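Local atomic coordinates of glutamate--tRNA ligase (Methanothermobacter thermautotrophicus, PDB entry 3AII), a protein that is a non-discriminating glutamyl-tRNA synthetase of class I that probably activates glutamate with ATP and transfers it to the acceptor end of tRNA. Residues V190-P195 / G231-R236; V252-V257 / Y268-M273; Y178-I183 / E217-W222; G205-C210 / T239-P244; P246-W251 / N299-E304. All coordinates share one frame; numbering follows the deposited sequence.

Interaction 1. Residues V190-P195 / G231-R236; sequences VCTCRP and GSAVVR. With ZN (zinc ion), chain D.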
# COMPACT_ATOMS: atom_id res chain seq x y z
N VAL A 190 19.72 21.12 27.35
CA VAL A 190 18.36 21.64 27.31
C VAL A 190 18.37 23.11 26.94
O VAL A 190 18.91 23.95 27.68
CB VAL A 190 17.63 21.46 28.62
CG1 VAL A 190 16.20 22.00 28.49
CG2 VAL A 190 17.61 19.97 29.01
N CYS A 191 17.77 23.42 25.80
CA CYS A 191 17.77 24.78 25.28
C CYS A 191 16.43 25.45 25.54
O CYS A 191 15.38 24.96 25.11
CB CYS A 191 18.05 24.78 23.78
SG CYS A 191 18.13 26.44 23.08
N THR A 192 16.50 26.58 26.23
CA THR A 192 15.32 27.36 26.58
C THR A 192 15.23 28.63 25.74
O THR A 192 14.39 29.49 26.01
CB THR A 192 15.37 27.77 28.07
OG1 THR A 192 16.65 28.35 28.36
CG2 THR A 192 15.15 26.55 28.96
N CYS A 193 16.09 28.75 24.73
CA CYS A 193 16.08 29.92 23.83
C CYS A 193 14.80 29.99 23.03
O CYS A 193 14.18 28.98 22.74
CB CYS A 193 17.25 29.85 22.84
SG CYS A 193 18.90 30.03 23.58
N ARG A 194 14.41 31.21 22.66
CA ARG A 194 13.33 31.37 21.70
C ARG A 194 13.84 30.82 20.38
O ARG A 194 14.94 31.16 19.94
CB ARG A 194 12.97 32.85 21.55
CG ARG A 194 12.68 33.55 22.87
CD ARG A 194 11.45 32.96 23.56
NE ARG A 194 11.51 33.15 25.01
CZ ARG A 194 10.48 32.96 25.83
NH1 ARG A 194 9.30 32.58 25.36
NH2 ARG A 194 10.63 33.16 27.14
N PRO A 195 13.06 29.94 19.74
CA PRO A 195 13.51 29.27 18.52
C PRO A 195 14.12 30.18 17.45
O PRO A 195 15.12 29.78 16.85
CB PRO A 195 12.24 28.58 18.02
CG PRO A 195 11.49 28.26 19.28
CD PRO A 195 11.77 29.40 20.22
N GLY A 231 6.24 23.43 23.40
CA GLY A 231 7.09 24.35 22.66
C GLY A 231 8.04 25.26 23.44
O GLY A 231 8.76 26.06 22.85
N SER A 232 8.08 25.14 24.77
CA SER A 232 8.83 26.08 25.60
C SER A 232 10.31 25.73 25.81
O SER A 232 11.09 26.58 26.21
CB SER A 232 8.17 26.26 26.96
OG SER A 232 8.15 25.03 27.68
N ALA A 233 10.67 24.48 25.56
CA ALA A 233 12.06 24.06 25.74
C ALA A 233 12.24 22.78 24.93
O ALA A 233 11.30 22.03 24.74
CB ALA A 233 12.36 23.81 27.21
N VAL A 234 13.46 22.56 24.46
CA VAL A 234 13.78 21.33 23.73
C VAL A 234 15.12 20.78 24.22
O VAL A 234 15.92 21.51 24.82
CB VAL A 234 13.85 21.57 22.21
CG1 VAL A 234 12.45 21.87 21.67
CG2 VAL A 234 14.82 22.70 21.89
N VAL A 235 15.34 19.49 24.02
CA VAL A 235 16.68 18.94 24.12
C VAL A 235 17.31 18.94 22.74
O VAL A 235 16.68 18.51 21.76
CB VAL A 235 16.67 17.49 24.69
CG1 VAL A 235 18.10 16.93 24.79
CG2 VAL A 235 16.02 17.44 26.06
N ARG A 236 18.54 19.44 22.66
CA ARG A 236 19.30 19.47 21.40
C ARG A 236 20.54 18.60 21.51
O ARG A 236 21.21 18.59 22.53
CB ARG A 236 19.72 20.90 21.07
CG ARG A 236 18.53 21.79 20.73
CD ARG A 236 18.98 23.21 20.39
NE ARG A 236 17.82 24.00 19.97
CZ ARG A 236 17.27 23.93 18.76
NH1 ARG A 236 17.76 23.11 17.84
NH2 ARG A 236 16.22 24.68 18.46
ZN ZN D . 19.72 27.86 24.07
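A Cys-X-Cys pair, C191 and C193, gives a four-cysteine zinc site two of its thiolates, and the first of them stands on the outer strand of a four-stranded antiparallel sheet. The two cysteines reach the metal by different torsions. C191 SG lies anti to its backbone N (chi1 -178°), whereas C193 SG lies anti to its carbonyl carbon (chi1 -67°), so that two side chains leaving the chain differently converge on one ion. C191 SG and C193 SG each bind ZN at 2.4 Å, and C208 and C210 complete the site. The backbone N of C193 also donates to C191 SG over 3.5 Å, which probably spreads some of the thiolate charge.

From the neighbouring strand R236 extends along the same face, its CD 3.8 Å from C191 CB, which sits at the edge of the guanidinium and in its plane. The arginine is held by the carbonyl of D250 and by a cation-pi contact with F198, and its positive charge probably helps to balance the sulfurs. V234 adds CG2 to C191 CB on this face. On the other face V190 and V235 cross obliquely, their CG2 methyls 4.2 Å apart, branched side chains well suited to a buried strand surface that W222 covers. C191 and V234 form the hydrogen-bonded pair that ties the strands. C191 N meets V234 O at 2.8 Å, nearly along the C=O axis, and V234 N returns to C191 O at 3.1 Å with an N-H...O angle of 168°.

Interaction 2. Residues V252-V257 / Y268-M273; sequences VSMRIV and YRVYPM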
# COMPACT_ATOMS: atom_id res chain seq x y z
N VAL A 252 17.10 18.79 17.29
CA VAL A 252 16.24 18.54 18.44
C VAL A 252 15.92 17.05 18.64
O VAL A 252 15.42 16.38 17.73
CB VAL A 252 14.91 19.31 18.30
CG1 VAL A 252 13.95 18.94 19.42
CG2 VAL A 252 15.17 20.80 18.30
N SER A 253 16.21 16.55 19.84
CA SER A 253 15.94 15.16 20.18
C SER A 253 14.69 14.95 21.02
O SER A 253 14.11 13.86 21.00
CB SER A 253 17.14 14.53 20.90
OG SER A 253 17.42 15.20 22.13
N MET A 254 14.29 15.97 21.79
CA MET A 254 13.10 15.86 22.65
C MET A 254 12.31 17.16 22.63
O MET A 254 12.91 18.24 22.69
CB MET A 254 13.49 15.63 24.12
CG MET A 254 14.03 14.28 24.48
SD MET A 254 12.67 13.07 24.48
CE MET A 254 13.48 11.59 25.08
N ARG A 255 10.99 17.04 22.58
CA ARG A 255 10.11 18.21 22.62
C ARG A 255 8.97 17.99 23.59
O ARG A 255 8.72 16.87 24.02
CB ARG A 255 9.55 18.51 21.23
CG ARG A 255 8.75 17.37 20.65
CD ARG A 255 8.13 17.69 19.32
NE ARG A 255 7.25 16.62 18.88
CZ ARG A 255 6.63 16.60 17.70
NH1 ARG A 255 5.84 15.58 17.38
NH2 ARG A 255 6.81 17.60 16.85
N ILE A 256 8.28 19.08 23.93
CA ILE A 256 7.13 19.00 24.83
C ILE A 256 5.87 19.11 23.98
O ILE A 256 5.75 20.03 23.18
CB ILE A 256 7.16 20.14 25.86
CG1 ILE A 256 8.45 20.09 26.69
CG2 ILE A 256 5.93 20.06 26.75
CD1 ILE A 256 8.73 21.36 27.50
N VAL A 257 4.94 18.16 24.15
CA VAL A 257 3.68 18.16 23.41
C VAL A 257 2.56 17.90 24.39
O VAL A 257 2.57 16.90 25.10
CB VAL A 257 3.65 17.04 22.35
CG1 VAL A 257 2.34 17.08 21.54
CG2 VAL A 257 4.87 17.13 21.43
N TYR A 268 2.26 11.19 29.31
CA TYR A 268 3.52 11.80 28.90
C TYR A 268 3.29 13.12 28.18
O TYR A 268 2.32 13.26 27.43
CB TYR A 268 4.28 10.87 27.95
CG TYR A 268 4.52 9.50 28.52
CD1 TYR A 268 3.80 8.40 28.07
CD2 TYR A 268 5.46 9.30 29.51
CE1 TYR A 268 4.02 7.13 28.59
CE2 TYR A 268 5.69 8.04 30.04
CZ TYR A 268 4.97 6.96 29.58
OH TYR A 268 5.21 5.71 30.11
N ARG A 269 4.20 14.06 28.38
CA ARG A 269 4.19 15.28 27.58
C ARG A 269 5.55 15.51 26.93
O ARG A 269 5.70 16.39 26.10
CB ARG A 269 3.82 16.49 28.43
CG ARG A 269 4.90 16.93 29.38
CD ARG A 269 4.53 18.24 30.06
NE ARG A 269 3.34 18.10 30.90
CZ ARG A 269 2.80 19.11 31.58
NH1 ARG A 269 3.33 20.32 31.51
NH2 ARG A 269 1.72 18.90 32.33
N VAL A 270 6.56 14.73 27.31
CA VAL A 270 7.87 14.92 26.70
C VAL A 270 8.11 13.78 25.73
O VAL A 270 8.11 12.61 26.14
CB VAL A 270 9.00 14.97 27.76
CG1 VAL A 270 10.33 15.22 27.07
CG2 VAL A 270 8.74 16.08 28.79
N TYR A 271 8.28 14.11 24.45
CA TYR A 271 8.33 13.10 23.38
C TYR A 271 9.62 13.18 22.57
O TYR A 271 10.13 14.27 22.31
CB TYR A 271 7.16 13.31 22.41
CG TYR A 271 5.85 12.80 22.95
CD1 TYR A 271 5.04 13.60 23.75
CD2 TYR A 271 5.45 11.50 22.69
CE1 TYR A 271 3.84 13.11 24.24
CE2 TYR A 271 4.27 11.01 23.18
CZ TYR A 271 3.47 11.81 23.95
OH TYR A 271 2.29 11.29 24.41
N PRO A 272 10.15 12.02 22.15
CA PRO A 272 11.35 12.02 21.33
C PRO A 272 11.03 12.38 19.89
O PRO A 272 9.94 12.08 19.37
CB PRO A 272 11.83 10.57 21.41
CG PRO A 272 10.56 9.79 21.54
CD PRO A 272 9.71 10.65 22.48
N MET A 273 12.00 13.03 19.24
CA MET A 273 11.96 13.20 17.80
C MET A 273 12.51 11.96 17.14
O MET A 273 13.30 11.21 17.74
CB MET A 273 12.78 14.42 17.39
CG MET A 273 12.26 15.72 17.96
SD MET A 273 10.59 16.05 17.40
CE MET A 273 10.87 16.56 15.71
O HOH W 1 7.39 13.54 18.93
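V252 opens this antiparallel strand pairing by laying CG1 3.9 Å from M273 CG, the two apolar chains crossing obliquely. At S253 the carbonyl takes over: M273 N donates to S253 O at 2.9 Å, arriving from above the carbonyl plane. S253 and M254 both face V235 on the other neighbouring strand, a classic beta bulge. M254 bends at chi2 and brings SD within 3.6 Å of P272 CA. P272 suits its place in a non-hydrogen-bonded pair on an outermost strand, where no N-H is required of it.

R255 and Y271 form the hydrogen-bonded pair: R255 N donates to Y271 O at 2.9 Å and Y271 N returns to R255 O at 2.8 Å. R255 CG takes the crowded position between N and carbonyl carbon (chi1 59°), and the extended chain then crosses M273 at about a right angle. The thioether of M273 lies over one guanidinium face, with SD 3.5 Å from R255 CD. A water links R255 NH1, weakly, to P272 O. The side chains of I256 and R269 lie side by side, pointing the same way, with I256 CG2 4.0 Å from R269 CD. V257 closes the ladder with its N 2.7 Å from R269 O, and its CB touches Y271 CD1.

In the fold, strand 252-256 lies between strands 234-237 and 270-272. Helix 172-184 packs on M254 through Y175 and T179, and helix 274-284 adds F276 to the same residue and S277 to P272.

Interaction 3. Residues Y178-I183 / E217-W222; sequences YTEKLI and ENLQRW
With CG anti to its backbone N (chi1 163°), W222 throws its indole across to helix 172-184, and T179, whose CG2 is likewise anti to N, lifts that methyl to meet it. The two helices form an antiparallel pair, their local axes 10.2 Å apart with 156° between N-to-C directions. T179 CG2 makes a CH-pi contact 3.6 Å from the centroid of the W222 six-membered ring, almost exactly on the ring normal. Threonine serves well here because its hydroxyl is bonded back to the Y175 carbonyl, leaving the methyl for the aromatic face.

E180 comes at the ring differently. Its extended chain crosses the indole at about a right angle and brings OE2 to the edge, in the ring plane. A water completes this polar end, donating to E180 OE2 at 2.9 Å and accepting from W222 NE1 at 2.8 Å. L219 CD1 lies 3.5 Å from E180 CD, an apolar methyl against the carboxylate carbon. Further along, I183 CD1 meets W222 CB at 4.1 Å, while I183 CG2 presses on N218 CB at 3.5 Å. W222 also meets F226 edge-to-face. The amide of N218 is shared: OD1 accepts from V190 N of strand 188-191, while ND2 gives a weak bond to a second water, which donates to I183 O at 2.9 Å.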
# COMPACT_ATOMS: atom_id res chain seq x y z
N TYR A 178 18.05 7.35 28.19
CA TYR A 178 19.15 7.64 27.28
C TYR A 178 19.33 9.12 27.00
O TYR A 178 20.40 9.53 26.61
CB TYR A 178 19.09 6.77 26.01
CG TYR A 178 19.55 5.38 26.36
CD1 TYR A 178 20.90 5.08 26.39
CD2 TYR A 178 18.65 4.41 26.77
CE1 TYR A 178 21.34 3.82 26.78
CE2 TYR A 178 19.09 3.15 27.18
CZ TYR A 178 20.44 2.88 27.17
OH TYR A 178 20.89 1.63 27.55
N THR A 179 18.29 9.92 27.22
CA THR A 179 18.47 11.38 27.22
C THR A 179 19.39 11.80 28.37
O THR A 179 20.30 12.61 28.18
CB THR A 179 17.13 12.11 27.33
OG1 THR A 179 16.37 11.86 26.14
CG2 THR A 179 17.34 13.62 27.47
N GLU A 180 19.12 11.28 29.56
CA GLU A 180 19.96 11.57 30.74
C GLU A 180 21.40 11.10 30.52
O GLU A 180 22.35 11.80 30.86
CB GLU A 180 19.36 10.95 32.01
CG GLU A 180 18.00 11.55 32.39
CD GLU A 180 17.73 11.53 33.89
OE1 GLU A 180 18.41 10.78 34.63
OE2 GLU A 180 16.83 12.28 34.33
N LYS A 181 21.56 9.93 29.92
CA LYS A 181 22.91 9.42 29.66
C LYS A 181 23.64 10.28 28.64
O LYS A 181 24.84 10.55 28.79
CB LYS A 181 22.86 7.95 29.19
CG LYS A 181 22.61 6.97 30.33
CD LYS A 181 22.54 5.53 29.84
CE LYS A 181 22.22 4.57 30.98
NZ LYS A 181 22.10 3.17 30.51
N LEU A 182 22.91 10.72 27.62
CA LEU A 182 23.51 11.54 26.58
C LEU A 182 23.96 12.88 27.16
O LEU A 182 25.03 13.38 26.82
CB LEU A 182 22.50 11.77 25.45
CG LEU A 182 22.93 12.62 24.25
CD1 LEU A 182 24.13 11.99 23.55
CD2 LEU A 182 21.77 12.81 23.27
N ILE A 183 23.13 13.47 28.01
CA ILE A 183 23.49 14.68 28.74
C ILE A 183 24.71 14.47 29.66
O ILE A 183 25.60 15.33 29.71
CB ILE A 183 22.28 15.20 29.55
CG1 ILE A 183 21.18 15.70 28.61
CG2 ILE A 183 22.70 16.31 30.51
CD1 ILE A 183 19.89 16.10 29.36
N GLU A 217 23.29 21.06 35.79
CA GLU A 217 22.47 22.16 35.29
C GLU A 217 21.50 21.69 34.19
O GLU A 217 20.30 21.99 34.24
CB GLU A 217 23.35 23.28 34.74
CG GLU A 217 24.14 24.04 35.81
CD GLU A 217 25.04 25.11 35.20
OE1 GLU A 217 24.88 26.29 35.58
OE2 GLU A 217 25.88 24.77 34.34
N ASN A 218 22.01 20.95 33.21
CA ASN A 218 21.16 20.38 32.16
C ASN A 218 20.16 19.37 32.72
O ASN A 218 19.03 19.30 32.26
CB ASN A 218 22.01 19.71 31.08
CG ASN A 218 22.51 20.69 30.03
OD1 ASN A 218 21.75 21.50 29.51
ND2 ASN A 218 23.79 20.61 29.71
N LEU A 219 20.58 18.58 33.70
CA LEU A 219 19.71 17.54 34.21
C LEU A 219 18.52 18.17 34.92
O LEU A 219 17.39 17.69 34.83
CB LEU A 219 20.48 16.62 35.16
CG LEU A 219 19.80 15.31 35.56
CD1 LEU A 219 19.65 14.41 34.33
CD2 LEU A 219 20.61 14.59 36.66
N GLN A 220 18.78 19.27 35.63
CA GLN A 220 17.71 20.01 36.29
C GLN A 220 16.73 20.59 35.26
O GLN A 220 15.51 20.51 35.44
CB GLN A 220 18.30 21.12 37.17
CG GLN A 220 17.28 22.11 37.69
CD GLN A 220 16.32 21.50 38.68
OE1 GLN A 220 16.67 20.54 39.38
NE2 GLN A 220 15.11 22.04 38.74
N ARG A 221 17.25 21.17 34.18
CA ARG A 221 16.38 21.71 33.14
C ARG A 221 15.58 20.60 32.48
O ARG A 221 14.42 20.79 32.11
CB ARG A 221 17.20 22.40 32.05
CG ARG A 221 17.85 23.72 32.48
CD ARG A 221 18.32 24.44 31.24
NE ARG A 221 18.76 25.82 31.49
CZ ARG A 221 19.02 26.69 30.52
NH1 ARG A 221 18.89 26.33 29.26
NH2 ARG A 221 19.41 27.92 30.82
N TRP A 222 16.22 19.45 32.31
CA TRP A 222 15.57 18.28 31.71
C TRP A 222 14.38 17.88 32.55
O TRP A 222 13.27 17.69 32.04
CB TRP A 222 16.58 17.12 31.56
CG TRP A 222 15.97 15.75 31.34
CD1 TRP A 222 16.07 14.66 32.16
CD2 TRP A 222 15.16 15.34 30.23
NE1 TRP A 222 15.39 13.60 31.64
CE2 TRP A 222 14.82 13.98 30.45
CE3 TRP A 222 14.70 15.97 29.07
CZ2 TRP A 222 14.04 13.25 29.56
CZ3 TRP A 222 13.92 15.25 28.18
CH2 TRP A 222 13.59 13.90 28.43
O HOH W 2 14.53 11.26 32.82
O HOH W 3 26.07 18.12 30.21

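Interaction 4. Residues G205-C210 / T239-P244; sequences GEACHC and TDLNHP. With ZN (zinc ion), chain D.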
# COMPACT_ATOMS: atom_id res chain seq x y z
N GLY A 205 26.88 29.91 13.17
CA GLY A 205 27.84 29.04 13.83
C GLY A 205 28.18 29.44 15.25
O GLY A 205 29.25 29.12 15.76
N GLU A 206 27.26 30.14 15.90
CA GLU A 206 27.49 30.65 17.25
C GLU A 206 26.65 29.88 18.27
O GLU A 206 25.48 29.57 18.01
CB GLU A 206 27.15 32.14 17.31
CG GLU A 206 27.34 32.79 18.66
CD GLU A 206 27.30 34.31 18.57
OE1 GLU A 206 27.19 34.83 17.44
OE2 GLU A 206 27.40 34.97 19.62
N ALA A 207 27.24 29.58 19.42
CA ALA A 207 26.56 28.81 20.45
C ALA A 207 25.69 29.69 21.34
O ALA A 207 26.04 30.83 21.64
CB ALA A 207 27.57 28.05 21.29
N CYS A 208 24.55 29.15 21.75
CA CYS A 208 23.72 29.81 22.74
C CYS A 208 24.31 29.53 24.11
O CYS A 208 25.20 28.69 24.25
CB CYS A 208 22.26 29.34 22.66
SG CYS A 208 22.00 27.64 23.26
N HIS A 209 23.81 30.22 25.12
CA HIS A 209 24.28 30.03 26.48
C HIS A 209 24.03 28.61 26.99
O HIS A 209 24.83 28.07 27.76
CB HIS A 209 23.62 31.05 27.41
CG HIS A 209 23.83 30.77 28.87
ND1 HIS A 209 25.05 30.94 29.49
CD2 HIS A 209 22.97 30.33 29.82
CE1 HIS A 209 24.93 30.61 30.76
NE2 HIS A 209 23.69 30.24 30.99
N CYS A 210 22.93 28.00 26.55
CA CYS A 210 22.52 26.70 27.06
C CYS A 210 23.58 25.64 26.75
O CYS A 210 23.75 24.67 27.50
CB CYS A 210 21.19 26.27 26.42
SG CYS A 210 19.89 27.55 26.42
N THR A 239 26.08 18.75 17.95
CA THR A 239 26.75 18.27 16.75
C THR A 239 27.86 19.24 16.38
O THR A 239 28.80 19.41 17.15
CB THR A 239 25.77 18.05 15.59
OG1 THR A 239 25.20 19.31 15.19
CG2 THR A 239 24.64 17.11 16.04
N ASP A 240 27.76 19.85 15.21
CA ASP A 240 28.75 20.82 14.74
C ASP A 240 27.99 22.07 14.35
O ASP A 240 27.19 22.04 13.42
CB ASP A 240 29.50 20.25 13.53
CG ASP A 240 30.30 21.30 12.78
OD1 ASP A 240 30.52 22.40 13.33
OD2 ASP A 240 30.72 21.02 11.64
N LEU A 241 28.21 23.17 15.07
CA LEU A 241 27.49 24.40 14.76
C LEU A 241 27.92 25.00 13.43
O LEU A 241 27.27 25.91 12.91
CB LEU A 241 27.62 25.43 15.88
CG LEU A 241 26.87 25.17 17.18
CD1 LEU A 241 27.06 26.34 18.13
CD2 LEU A 241 25.39 24.92 16.92
N ASN A 242 29.02 24.50 12.88
CA ASN A 242 29.49 24.96 11.58
C ASN A 242 29.26 23.96 10.46
O ASN A 242 29.88 24.06 9.40
CB ASN A 242 30.96 25.35 11.66
CG ASN A 242 31.18 26.61 12.45
OD1 ASN A 242 31.65 26.58 13.59
ND2 ASN A 242 30.81 27.74 11.87
N HIS A 243 28.36 23.01 10.68
CA HIS A 243 28.07 21.99 9.68
C HIS A 243 27.57 22.63 8.39
O HIS A 243 26.72 23.52 8.42
CB HIS A 243 27.03 21.00 10.20
CG HIS A 243 27.03 19.69 9.48
ND1 HIS A 243 26.57 19.55 8.18
CD2 HIS A 243 27.44 18.46 9.86
CE1 HIS A 243 26.71 18.29 7.80
NE2 HIS A 243 27.23 17.61 8.80
N PRO A 244 28.10 22.17 7.24
CA PRO A 244 27.65 22.62 5.92
C PRO A 244 26.13 22.59 5.77
O PRO A 244 25.56 23.45 5.10
CB PRO A 244 28.30 21.62 4.97
CG PRO A 244 29.53 21.18 5.68
CD PRO A 244 29.20 21.19 7.15
ZN ZN D . 19.72 27.86 24.07
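The second half of the four-cysteine zinc site lies on 205-210, a loop that leaves helix 195-203 and is met at its start by the segment 239-244, which holds a type I beta turn from D240 to H243. C208 SG, in the crowded position between N and carbonyl carbon, and C210 SG, anti to its carbonyl carbon, each bind ZN at 2.4 Å; C191 and C193 supply the other two sulfurs.

The contact itself is carried by L241. Its CG is anti to the carbonyl carbon and the chain runs on extended, so that CD1 reaches 3.4 Å from A207 CA and 3.6 Å from A207 CB. A small alanine lets the leucine tip close in on the backbone, and L241 also touches R211 and D250. At the helix end G205 CA makes a CA-H...O contact of 3.3 Å with L241 O. G205 has positive phi (70°) as the C-prime residue of a Schellman motif, and its lack of a CB leaves room for N242 ND2, 3.8 Å from its CA.

The turn is shaped from within. D240 OD1 accepts from N242 N at 2.6 Å, reached from above the carboxylate plane, which makes an Asx turn, and H243 N closes on D240 O at 3.1 Å. Beyond the contact, the two Cys-X-Cys pairs, C191/C193 and C208/C210, are typical of a four-cysteine zinc site, here probably structural.

Interaction 5. Residues P246-W251 / N299-E304; sequences PAIRDW and NREKQE
Residues 246-248 coil like a helix but do not form its regular hydrogen-bond pattern, R249 N reaching back to P246 O at 3.2 Å, and D250 then turns the chain with positive phi (37°). Against this bend lies the first part of helix 299-310, with I248 CA 5.7 Å from K302 CA.

K302 carries most of the contact. Its extended chain passes alongside the loop, CB lying over one face of W251, 3.7 Å from the centroid of the five-membered ring in a CH-pi contact. W251 is placed for this by CG in the crowded position (chi1 57°), and its NE1 gives a weak, bent bond to K302 O at 3.0 Å. Further out, K302 CE approaches A247 O at 3.6 Å; a water donates to that carbonyl at 2.7 Å and takes a weak bond from K302 NZ. Lysine thus offers methylenes to an indole and charge to the water. I248 crosses E301 at about a right angle, CD1 3.5 Å from E301 CB.

W251 leads directly into strand 252-256 and pairs by backbone with V237 of strand 234-237, while N275 of helix 274-284 and L306 of helix 299-310 also pack against its indole.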
# COMPACT_ATOMS: atom_id res chain seq x y z
N PRO A 246 22.78 23.20 7.59
CA PRO A 246 22.26 23.89 8.77
C PRO A 246 21.28 23.04 9.59
O PRO A 246 21.19 23.22 10.81
CB PRO A 246 21.53 25.10 8.18
CG PRO A 246 21.22 24.71 6.76
CD PRO A 246 22.39 23.87 6.34
N ALA A 247 20.57 22.13 8.93
CA ALA A 247 19.57 21.30 9.61
C ALA A 247 20.22 20.31 10.58
O ALA A 247 19.59 19.89 11.55
CB ALA A 247 18.73 20.55 8.60
N ILE A 248 21.47 19.95 10.31
CA ILE A 248 22.17 18.99 11.15
C ILE A 248 22.76 19.66 12.41
O ILE A 248 23.14 18.99 13.38
CB ILE A 248 23.25 18.25 10.33
CG1 ILE A 248 22.59 17.49 9.18
CG2 ILE A 248 24.05 17.30 11.21
CD1 ILE A 248 23.57 16.79 8.27
N ARG A 249 22.81 20.99 12.39
CA ARG A 249 23.36 21.77 13.50
C ARG A 249 22.50 21.68 14.77
O ARG A 249 21.36 22.15 14.79
CB ARG A 249 23.54 23.23 13.09
CG ARG A 249 24.59 23.44 12.00
CD ARG A 249 24.68 24.90 11.61
NE ARG A 249 25.54 25.08 10.44
CZ ARG A 249 25.92 26.26 9.96
NH1 ARG A 249 25.52 27.38 10.55
NH2 ARG A 249 26.70 26.32 8.89
N ASP A 250 23.06 21.07 15.81
CA ASP A 250 22.37 20.88 17.10
C ASP A 250 20.87 20.57 16.99
O ASP A 250 20.03 21.31 17.51
CB ASP A 250 22.61 22.07 18.03
CG ASP A 250 24.04 22.14 18.55
OD1 ASP A 250 24.92 21.45 17.98
OD2 ASP A 250 24.28 22.86 19.53
N TRP A 251 20.55 19.46 16.34
CA TRP A 251 19.17 19.11 16.07
C TRP A 251 18.42 18.67 17.33
O TRP A 251 19.03 18.22 18.31
CB TRP A 251 19.11 18.04 14.97
CG TRP A 251 19.88 16.77 15.25
CD1 TRP A 251 21.18 16.50 14.92
CD2 TRP A 251 19.36 15.58 15.85
NE1 TRP A 251 21.51 15.22 15.32
CE2 TRP A 251 20.41 14.63 15.89
CE3 TRP A 251 18.11 15.22 16.37
CZ2 TRP A 251 20.25 13.35 16.42
CZ3 TRP A 251 17.95 13.94 16.91
CH2 TRP A 251 19.01 13.02 16.93
N ASN A 299 19.04 12.25 7.70
CA ASN A 299 18.79 11.48 8.91
C ASN A 299 20.00 10.68 9.40
O ASN A 299 20.34 10.73 10.58
CB ASN A 299 17.55 10.58 8.74
CG ASN A 299 16.27 11.37 8.52
OD1 ASN A 299 16.17 12.54 8.91
ND2 ASN A 299 15.28 10.73 7.91
N ARG A 300 20.65 9.94 8.51
CA ARG A 300 21.84 9.19 8.90
C ARG A 300 22.91 10.11 9.50
O ARG A 300 23.49 9.82 10.55
CB ARG A 300 22.43 8.42 7.71
CG ARG A 300 23.84 7.90 7.97
CD ARG A 300 24.39 7.11 6.78
NE ARG A 300 25.83 6.90 6.89
CZ ARG A 300 26.52 6.02 6.16
NH1 ARG A 300 25.91 5.26 5.26
NH2 ARG A 300 27.83 5.90 6.34
N GLU A 301 23.17 11.23 8.83
CA GLU A 301 24.16 12.18 9.31
C GLU A 301 23.81 12.70 10.71
O GLU A 301 24.69 12.89 11.54
CB GLU A 301 24.28 13.36 8.34
CG GLU A 301 24.96 13.03 7.03
CD GLU A 301 24.98 14.23 6.09
OE1 GLU A 301 25.83 15.12 6.28
OE2 GLU A 301 24.14 14.27 5.16
N LYS A 302 22.53 12.94 10.96
CA LYS A 302 22.10 13.43 12.27
C LYS A 302 22.31 12.36 13.34
O LYS A 302 22.85 12.64 14.41
CB LYS A 302 20.63 13.85 12.22
CG LYS A 302 20.36 15.03 11.31
CD LYS A 302 18.87 15.33 11.23
CE LYS A 302 18.60 16.58 10.42
NZ LYS A 302 17.14 16.80 10.22
N GLN A 303 21.88 11.14 13.05
CA GLN A 303 21.98 10.05 14.02
C GLN A 303 23.42 9.68 14.35
O GLN A 303 23.73 9.29 15.48
CB GLN A 303 21.23 8.83 13.50
CG GLN A 303 19.75 9.10 13.27
CD GLN A 303 19.02 7.90 12.71
OE1 GLN A 303 17.96 8.03 12.10
NE2 GLN A 303 19.60 6.72 12.90
N GLU A 304 24.30 9.78 13.37
CA GLU A 304 25.71 9.47 13.59
C GLU A 304 26.29 10.17 14.83
O GLU A 304 27.08 9.59 15.57
CB GLU A 304 26.53 9.77 12.33
CG GLU A 304 26.31 8.77 11.22
CD GLU A 304 26.99 9.15 9.91
OE1 GLU A 304 27.56 10.26 9.83
OE2 GLU A 304 26.95 8.34 8.97
O HOH W 4 16.97 19.59 12.13

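Interactions 1 and 4, centred 14 Å apart, each give two cysteines to the same zinc ion. The sheet continues from interaction 1 into interaction 2, where V235 O lies 2.8 Å from S253 N and V235 N 3.0 Å from M254 O. Interaction 3 packs on the sheet face that carries V190, V235, M254 and V270, with W222 against the last three, and R221 reaches V190 O and C210 SG. At the opposite end of strand 252-256 from V257, interaction 5 joins interaction 4 through T239 OG1 and I248 O, 2.8 Å apart, and interaction 1 through R236 NH1 and D250 O. None of the segments contains the 'HIGH' motif of the ATP site.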